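Local atomic coordinates of NAD-dependent aldehyde dehydrogenase (Burkholderia multivorans, PDB entry 5UJU), a protein that probably oxidises aldehydes to carboxylic acids with NAD as cofactor, perhaps including glutamate gamma-semialdehyde. Residues F341-Y346 against T352-I357; Y315-G320 against G484-S489; I120-E125 against R255-E260. All coordinates share one frame; numbering follows the deposited sequence.

Contact 1 of 3, residues F341-Y346 against T352-I357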
# COMPACT_ATOMS: atom_id res chain seq x y z
N PHE A 341 -8.41 -22.07 -28.72
CA PHE A 341 -7.06 -22.13 -28.16
C PHE A 341 -7.06 -21.69 -26.71
O PHE A 341 -6.34 -22.26 -25.88
CB PHE A 341 -6.11 -21.24 -28.97
CG PHE A 341 -5.35 -21.95 -30.03
CD1 PHE A 341 -4.41 -22.91 -29.70
CD2 PHE A 341 -5.56 -21.65 -31.38
CE1 PHE A 341 -3.70 -23.58 -30.69
CE2 PHE A 341 -4.86 -22.30 -32.38
CZ PHE A 341 -3.93 -23.27 -32.03
N SER A 342 -7.83 -20.64 -26.40
CA SER A 342 -7.86 -20.11 -25.04
C SER A 342 -8.43 -21.11 -24.06
O SER A 342 -8.03 -21.14 -22.89
CB SER A 342 -8.66 -18.81 -25.00
OG SER A 342 -8.15 -17.91 -25.96
N LEU A 343 -9.38 -21.92 -24.52
CA LEU A 343 -9.97 -22.96 -23.68
C LEU A 343 -9.05 -24.17 -23.54
O LEU A 343 -9.09 -24.85 -22.51
CB LEU A 343 -11.32 -23.39 -24.25
CG LEU A 343 -12.46 -22.37 -24.20
CD1 LEU A 343 -13.65 -22.88 -25.04
CD2 LEU A 343 -12.87 -22.09 -22.76
N ALA A 344 -8.24 -24.45 -24.55
CA ALA A 344 -7.44 -25.67 -24.62
C ALA A 344 -6.07 -25.55 -23.94
O ALA A 344 -5.55 -26.54 -23.43
CB ALA A 344 -7.24 -26.07 -26.08
N LEU A 345 -5.49 -24.35 -23.94
CA LEU A 345 -4.17 -24.09 -23.39
C LEU A 345 -4.05 -24.61 -21.96
O LEU A 345 -4.74 -24.13 -21.05
CB LEU A 345 -3.91 -22.59 -23.41
CG LEU A 345 -3.04 -21.97 -24.50
CD1 LEU A 345 -2.92 -20.49 -24.20
CD2 LEU A 345 -1.66 -22.62 -24.52
N TYR A 346 -3.19 -25.60 -21.75
CA TYR A 346 -2.96 -26.15 -20.42
C TYR A 346 -4.28 -26.63 -19.79
O TYR A 346 -4.46 -26.58 -18.57
CB TYR A 346 -2.22 -25.13 -19.54
CG TYR A 346 -1.76 -25.61 -18.16
CD1 TYR A 346 -1.44 -26.94 -17.91
CD2 TYR A 346 -1.67 -24.71 -17.10
CE1 TYR A 346 -1.03 -27.36 -16.64
CE2 TYR A 346 -1.27 -25.11 -15.85
CZ TYR A 346 -0.95 -26.42 -15.62
OH TYR A 346 -0.56 -26.78 -14.36
N THR A 352 -6.02 -17.07 -16.04
CA THR A 352 -6.55 -16.11 -16.99
C THR A 352 -7.46 -16.74 -18.04
O THR A 352 -7.94 -16.03 -18.92
CB THR A 352 -5.40 -15.41 -17.69
OG1 THR A 352 -4.53 -16.43 -18.19
CG2 THR A 352 -4.61 -14.52 -16.73
N ALA A 353 -7.69 -18.04 -17.97
CA ALA A 353 -8.45 -18.74 -19.00
C ALA A 353 -9.94 -18.41 -18.91
O ALA A 353 -10.49 -18.31 -17.81
CB ALA A 353 -8.27 -20.24 -18.86
N PRO A 354 -10.63 -18.28 -20.04
CA PRO A 354 -12.06 -17.95 -19.99
C PRO A 354 -12.90 -19.12 -19.50
O PRO A 354 -12.62 -20.29 -19.79
CB PRO A 354 -12.40 -17.61 -21.45
CG PRO A 354 -11.41 -18.41 -22.27
CD PRO A 354 -10.14 -18.43 -21.43
N GLN A 355 -13.96 -18.80 -18.77
CA GLN A 355 -14.93 -19.81 -18.36
C GLN A 355 -16.31 -19.57 -18.95
O GLN A 355 -16.94 -20.52 -19.43
CB GLN A 355 -15.03 -19.87 -16.83
CG GLN A 355 -16.08 -20.86 -16.35
CD GLN A 355 -16.26 -20.84 -14.84
OE1 GLN A 355 -15.45 -21.38 -14.10
NE2 GLN A 355 -17.33 -20.21 -14.37
N ASN A 356 -16.81 -18.34 -18.91
CA ASN A 356 -18.17 -18.01 -19.33
C ASN A 356 -18.14 -17.28 -20.67
O ASN A 356 -17.41 -16.30 -20.84
CB ASN A 356 -18.86 -17.15 -18.27
CG ASN A 356 -19.04 -17.89 -16.94
OD1 ASN A 356 -18.70 -19.06 -16.80
ND2 ASN A 356 -19.59 -17.19 -15.96
N ILE A 357 -18.94 -17.76 -21.62
CA ILE A 357 -18.99 -17.20 -22.97
C ILE A 357 -20.44 -16.80 -23.24
O ILE A 357 -21.30 -17.67 -23.44
CB ILE A 357 -18.47 -18.21 -24.01
CG1 ILE A 357 -17.04 -18.64 -23.64
CG2 ILE A 357 -18.49 -17.61 -25.41
CD1 ILE A 357 -16.49 -19.76 -24.49
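S342 and L343, in the last turn of helix 332-344, pack against the ring of P354, and L343 goes on to reach I357. Two side chains of the helix carry the apolar part. CB of S342 lies 3.9 Å from P354 CD and equally close to P354 CG. L343 has CG anti to its carbonyl carbon (chi1 -68°) and an extended end, which carries both methyls across to the opposing chain. CD2 meets P354 CG at 4.0 Å and CD1 meets I357 CD1 at 4.3 Å, so a single leucine touches both P354 and I357, three residues apart. I380 and V384 of helix 373-388 pack on L343 as well, and I324 lies against both P354 and I357.

Contacts with backbone oxygens are van der Waals only. L343 CD2 rests 3.5 Å from P354 O, and P354 CD lies 3.7 Å from S342 O. That carbonyl is satisfied elsewhere, by N523 ND2, while S342 OG turns back to N338 O in its own helix.

Within 352-357, Q355 NE2 gives a hydrogen bond to N356 OD1 (3.0 Å, 158°) that lies nearly in the amide plane of Q355; Q454 O and W456 N hold the same amide, fixing its flip.

Strand 323-326, helix 332-344 and strand 356-360 form a beta-alpha-beta crossover in the catalytic-domain sheet. In this family the loop leaving such a helix carries the catalytic cysteine.

Contact 2 of 3, residues Y315-G320 against G484-S489; sequences YTEKAG and GALTLS
The end of strand 313-317, in the sheet that includes strand 290-296, here meets the turn that leads helix 469-483 into strand 487-491 of the other large sheet, so the contact joins the two halves of the aldehyde dehydrogenase fold. Its centre is backbone against backbone. G320 CA sits 3.4 Å from G484 O and 4.0 Å from A485 N, and the absence of a side chain at G320 is what allows so close an approach. G484, the first residue beyond the helix, has positive phi (90°) and turns the chain toward the strand. The touching pieces run at 107° to one another, too far from alignment for ladder pairing, and no hydrogen bond joins them.

In sequence, E317-G320 probably corresponds to the family's glutamate-glycine signature (usually Glu-Leu-Gly-Gly), here with K318 and A319 in the middle; in relatives it lies beside the active site. E317 and L486 supply the side-chain contact. The glutamate's CG lies anti to the carbonyl carbon, and a second bend at chi2 (-86°) brings OE1 to 4.2 Å from L486 CD2, a plain van der Waals approach. T296 of strand 290-296 and H532 and L544 from loops also touch this glutamate.

Hydrogen bonds from outside fix the turn: N322 OD1 accepts from both L486 N and T487 N, and N537 ND2 donates to A485 O. On the facing chain, T299 OG1 accepts from A319 N.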
# COMPACT_ATOMS: atom_id res chain seq x y z
N TYR A 315 -0.67 -9.61 0.20
CA TYR A 315 -0.93 -9.49 -1.23
C TYR A 315 -1.47 -10.82 -1.73
O TYR A 315 -0.83 -11.85 -1.52
CB TYR A 315 0.34 -9.11 -1.99
CG TYR A 315 1.05 -7.92 -1.38
CD1 TYR A 315 0.75 -6.63 -1.81
CD2 TYR A 315 2.00 -8.08 -0.37
CE1 TYR A 315 1.37 -5.53 -1.27
CE2 TYR A 315 2.63 -6.98 0.19
CZ TYR A 315 2.31 -5.71 -0.26
OH TYR A 315 2.92 -4.60 0.26
N THR A 316 -2.64 -10.80 -2.37
CA THR A 316 -3.32 -12.04 -2.69
C THR A 316 -3.69 -12.08 -4.16
O THR A 316 -4.02 -11.04 -4.76
CB THR A 316 -4.60 -12.24 -1.86
OG1 THR A 316 -5.49 -11.13 -2.06
CG2 THR A 316 -4.28 -12.39 -0.37
N GLU A 317 -3.60 -13.29 -4.73
CA GLU A 317 -4.21 -13.70 -5.99
C GLU A 317 -5.19 -14.82 -5.68
O GLU A 317 -4.78 -15.86 -5.14
CB GLU A 317 -3.17 -14.21 -6.99
CG GLU A 317 -2.06 -13.24 -7.37
CD GLU A 317 -2.48 -12.33 -8.51
OE1 GLU A 317 -3.42 -12.72 -9.24
OE2 GLU A 317 -1.87 -11.26 -8.68
N LYS A 318 -6.46 -14.61 -6.01
CA LYS A 318 -7.53 -15.53 -5.65
C LYS A 318 -8.28 -15.95 -6.91
O LYS A 318 -7.84 -15.73 -8.04
CB LYS A 318 -8.43 -14.89 -4.58
CG LYS A 318 -7.65 -14.47 -3.30
CD LYS A 318 -8.42 -13.47 -2.43
CE LYS A 318 -8.45 -12.07 -3.03
NZ LYS A 318 -9.07 -11.10 -2.08
N ALA A 319 -9.45 -16.56 -6.73
CA ALA A 319 -10.22 -17.05 -7.86
C ALA A 319 -11.14 -15.96 -8.41
O ALA A 319 -11.56 -15.06 -7.68
CB ALA A 319 -11.06 -18.26 -7.46
N GLY A 320 -11.44 -16.06 -9.70
CA GLY A 320 -12.44 -15.19 -10.29
C GLY A 320 -13.12 -15.90 -11.43
O GLY A 320 -12.83 -17.07 -11.72
N GLY A 484 -15.11 -11.41 -8.70
CA GLY A 484 -13.72 -11.31 -9.09
C GLY A 484 -13.51 -11.76 -10.53
O GLY A 484 -14.32 -12.50 -11.11
N ALA A 485 -12.42 -11.28 -11.12
CA ALA A 485 -12.07 -11.68 -12.48
C ALA A 485 -10.69 -11.16 -12.82
O ALA A 485 -10.34 -10.04 -12.43
CB ALA A 485 -13.08 -11.17 -13.52
N LEU A 486 -9.94 -11.95 -13.58
CA LEU A 486 -8.66 -11.52 -14.12
C LEU A 486 -8.73 -11.04 -15.56
O LEU A 486 -7.97 -10.15 -15.93
CB LEU A 486 -7.63 -12.65 -14.03
CG LEU A 486 -7.10 -12.99 -12.64
CD1 LEU A 486 -5.99 -14.01 -12.77
CD2 LEU A 486 -6.61 -11.74 -11.87
N THR A 487 -9.62 -11.60 -16.39
CA THR A 487 -9.70 -11.16 -17.77
C THR A 487 -11.15 -11.07 -18.21
O THR A 487 -12.02 -11.80 -17.72
CB THR A 487 -8.93 -12.08 -18.74
OG1 THR A 487 -9.49 -13.40 -18.69
CG2 THR A 487 -7.43 -12.16 -18.37
N LEU A 488 -11.39 -10.15 -19.14
CA LEU A 488 -12.66 -9.99 -19.83
C LEU A 488 -12.35 -9.77 -21.31
O LEU A 488 -11.48 -8.96 -21.65
CB LEU A 488 -13.45 -8.80 -19.27
CG LEU A 488 -14.72 -8.41 -20.05
CD1 LEU A 488 -15.80 -9.51 -19.94
CD2 LEU A 488 -15.22 -7.06 -19.55
N SER A 489 -13.06 -10.49 -22.18
CA SER A 489 -12.80 -10.49 -23.61
C SER A 489 -14.10 -10.18 -24.35
O SER A 489 -15.15 -10.74 -24.02
CB SER A 489 -12.24 -11.85 -24.06
OG SER A 489 -11.90 -11.88 -25.44

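Contact 3 of 3, residues I120-E125 against R255-E260; sequences IGVSLE and RDVLRE
E125 lies against V257 with the aliphatic part of its side chain and sends its carboxylate past the contact. CB comes first, 4.0 Å from V257 CG1. CG, anti to the backbone N (chi1 174°), sits over the fork of the valine, 3.8 Å from CG1 and 4.0 Å from CG2. At the next bond the chain bends (chi2 66°), turning the carboxylate toward its ionic partners. OE1 takes K16 NZ and H17 NE2, while OE2 forms a salt bridge with R129 NE. The same arginine grips E260 through NH2, which probably offsets the closeness of two carboxylates whose OE2 (E125) and OE1 (E260) are 6.0 Å apart.

One turn earlier, V122 completes the apolar patch: its CG1 is 3.9 Å from V257 CG1 and also 3.9 Å from L258 CD2, with L258 lying roughly perpendicular to it.

The axes of 120-125 and 255-260 are inclined at 137°, nearer antiparallel than perpendicular, and approach to 9.6 Å. Helix 245-260 links the parallel strands 234-238 and 268-270 of the Rossmann-type sheet. Helix 97-132 packs against helix 245-260 and is itself flanked by helix 158-175 and the N-terminal helix 12-16.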
# COMPACT_ATOMS: atom_id res chain seq x y z
N ILE A 120 19.08 -4.78 -4.83
CA ILE A 120 18.78 -4.82 -6.26
C ILE A 120 19.84 -5.64 -6.99
O ILE A 120 19.52 -6.49 -7.83
CB ILE A 120 18.69 -3.38 -6.82
CG1 ILE A 120 17.64 -2.53 -6.07
CG2 ILE A 120 18.42 -3.40 -8.33
CD1 ILE A 120 16.23 -3.02 -6.16
N GLY A 121 21.12 -5.40 -6.69
CA GLY A 121 22.17 -6.11 -7.40
C GLY A 121 22.08 -7.61 -7.18
O GLY A 121 22.15 -8.40 -8.14
N VAL A 122 21.92 -8.03 -5.93
CA VAL A 122 21.79 -9.46 -5.64
C VAL A 122 20.56 -10.03 -6.35
O VAL A 122 20.60 -11.13 -6.93
CB VAL A 122 21.74 -9.69 -4.12
CG1 VAL A 122 21.18 -11.07 -3.78
CG2 VAL A 122 23.15 -9.52 -3.50
N SER A 123 19.44 -9.30 -6.32
CA SER A 123 18.24 -9.77 -7.01
C SER A 123 18.50 -9.96 -8.50
O SER A 123 18.10 -10.98 -9.09
CB SER A 123 17.07 -8.82 -6.77
OG SER A 123 16.65 -8.91 -5.43
N LEU A 124 19.16 -8.99 -9.14
CA LEU A 124 19.37 -9.09 -10.58
C LEU A 124 20.33 -10.22 -10.92
O LEU A 124 20.18 -10.87 -11.97
CB LEU A 124 19.90 -7.77 -11.14
CG LEU A 124 18.95 -6.59 -10.91
CD1 LEU A 124 19.60 -5.24 -11.29
CD2 LEU A 124 17.65 -6.80 -11.66
N GLU A 125 21.31 -10.47 -10.06
CA GLU A 125 22.23 -11.58 -10.29
C GLU A 125 21.52 -12.92 -10.13
O GLU A 125 21.76 -13.84 -10.91
CB GLU A 125 23.42 -11.47 -9.33
CG GLU A 125 24.38 -12.66 -9.37
CD GLU A 125 25.13 -12.82 -10.69
OE1 GLU A 125 25.23 -11.84 -11.47
OE2 GLU A 125 25.62 -13.94 -10.94
N ARG A 255 20.31 -18.62 -2.64
CA ARG A 255 21.25 -18.78 -1.53
C ARG A 255 22.69 -18.78 -2.01
O ARG A 255 23.58 -18.26 -1.32
CB ARG A 255 20.93 -20.08 -0.79
CG ARG A 255 19.58 -20.04 -0.06
CD ARG A 255 19.25 -21.39 0.54
NE ARG A 255 20.22 -21.80 1.56
CZ ARG A 255 20.12 -21.48 2.84
NH1 ARG A 255 19.11 -20.72 3.26
NH2 ARG A 255 21.03 -21.89 3.71
N ASP A 256 22.94 -19.37 -3.17
CA ASP A 256 24.26 -19.31 -3.79
C ASP A 256 24.72 -17.87 -3.95
O ASP A 256 25.85 -17.51 -3.57
CB ASP A 256 24.23 -19.98 -5.16
CG ASP A 256 24.23 -21.48 -5.07
OD1 ASP A 256 24.48 -22.02 -3.96
OD2 ASP A 256 23.99 -22.12 -6.11
N VAL A 257 23.87 -17.04 -4.55
CA VAL A 257 24.23 -15.65 -4.82
C VAL A 257 24.46 -14.90 -3.52
O VAL A 257 25.44 -14.16 -3.37
CB VAL A 257 23.15 -14.98 -5.68
CG1 VAL A 257 23.45 -13.50 -5.83
CG2 VAL A 257 23.05 -15.67 -7.05
N LEU A 258 23.55 -15.08 -2.56
CA LEU A 258 23.67 -14.40 -1.28
C LEU A 258 24.96 -14.80 -0.57
O LEU A 258 25.68 -13.94 -0.05
CB LEU A 258 22.45 -14.70 -0.40
CG LEU A 258 21.16 -14.00 -0.84
CD1 LEU A 258 19.92 -14.83 -0.45
CD2 LEU A 258 21.10 -12.61 -0.24
N ARG A 259 25.28 -16.09 -0.56
CA ARG A 259 26.51 -16.55 0.07
C ARG A 259 27.73 -15.95 -0.62
O ARG A 259 28.64 -15.42 0.04
CB ARG A 259 26.57 -18.08 0.02
CG ARG A 259 27.62 -18.71 0.94
CD ARG A 259 27.68 -20.22 0.73
NE ARG A 259 26.52 -20.93 1.28
CZ ARG A 259 25.49 -21.35 0.56
NH1 ARG A 259 25.46 -21.12 -0.75
NH2 ARG A 259 24.48 -21.99 1.13
N GLU A 260 27.76 -16.00 -1.95
CA GLU A 260 28.91 -15.49 -2.69
C GLU A 260 29.06 -13.98 -2.52
O GLU A 260 30.18 -13.46 -2.63
CB GLU A 260 28.78 -15.86 -4.17
CG GLU A 260 28.90 -17.36 -4.41
CD GLU A 260 28.54 -17.77 -5.84
OE1 GLU A 260 28.77 -16.97 -6.76
OE2 GLU A 260 28.03 -18.90 -6.03

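Contacts 1 and 2 are neighbours, their centres 14 Å apart, and they touch: T352 O and T487 OG1 are 3.1 Å apart, probably hydrogen-bonded. N322, which holds the turn of contact 2, also bonds A353 O of contact 1 through ND2. The bound sodium ion, at G348 and G458, lies about 4 Å from the A353 side chain and about 10 Å from G320. As in relatives, the loop between the segments of contact 1 and the glutamate signature of contact 2 are probably both at the active site. Contact 3 stands apart, with its centre about 37 Å from that of contact 1 and about 32 Å from that of contact 2. It packs helices of the Rossmann-type domain, the domain that binds NAD in relatives.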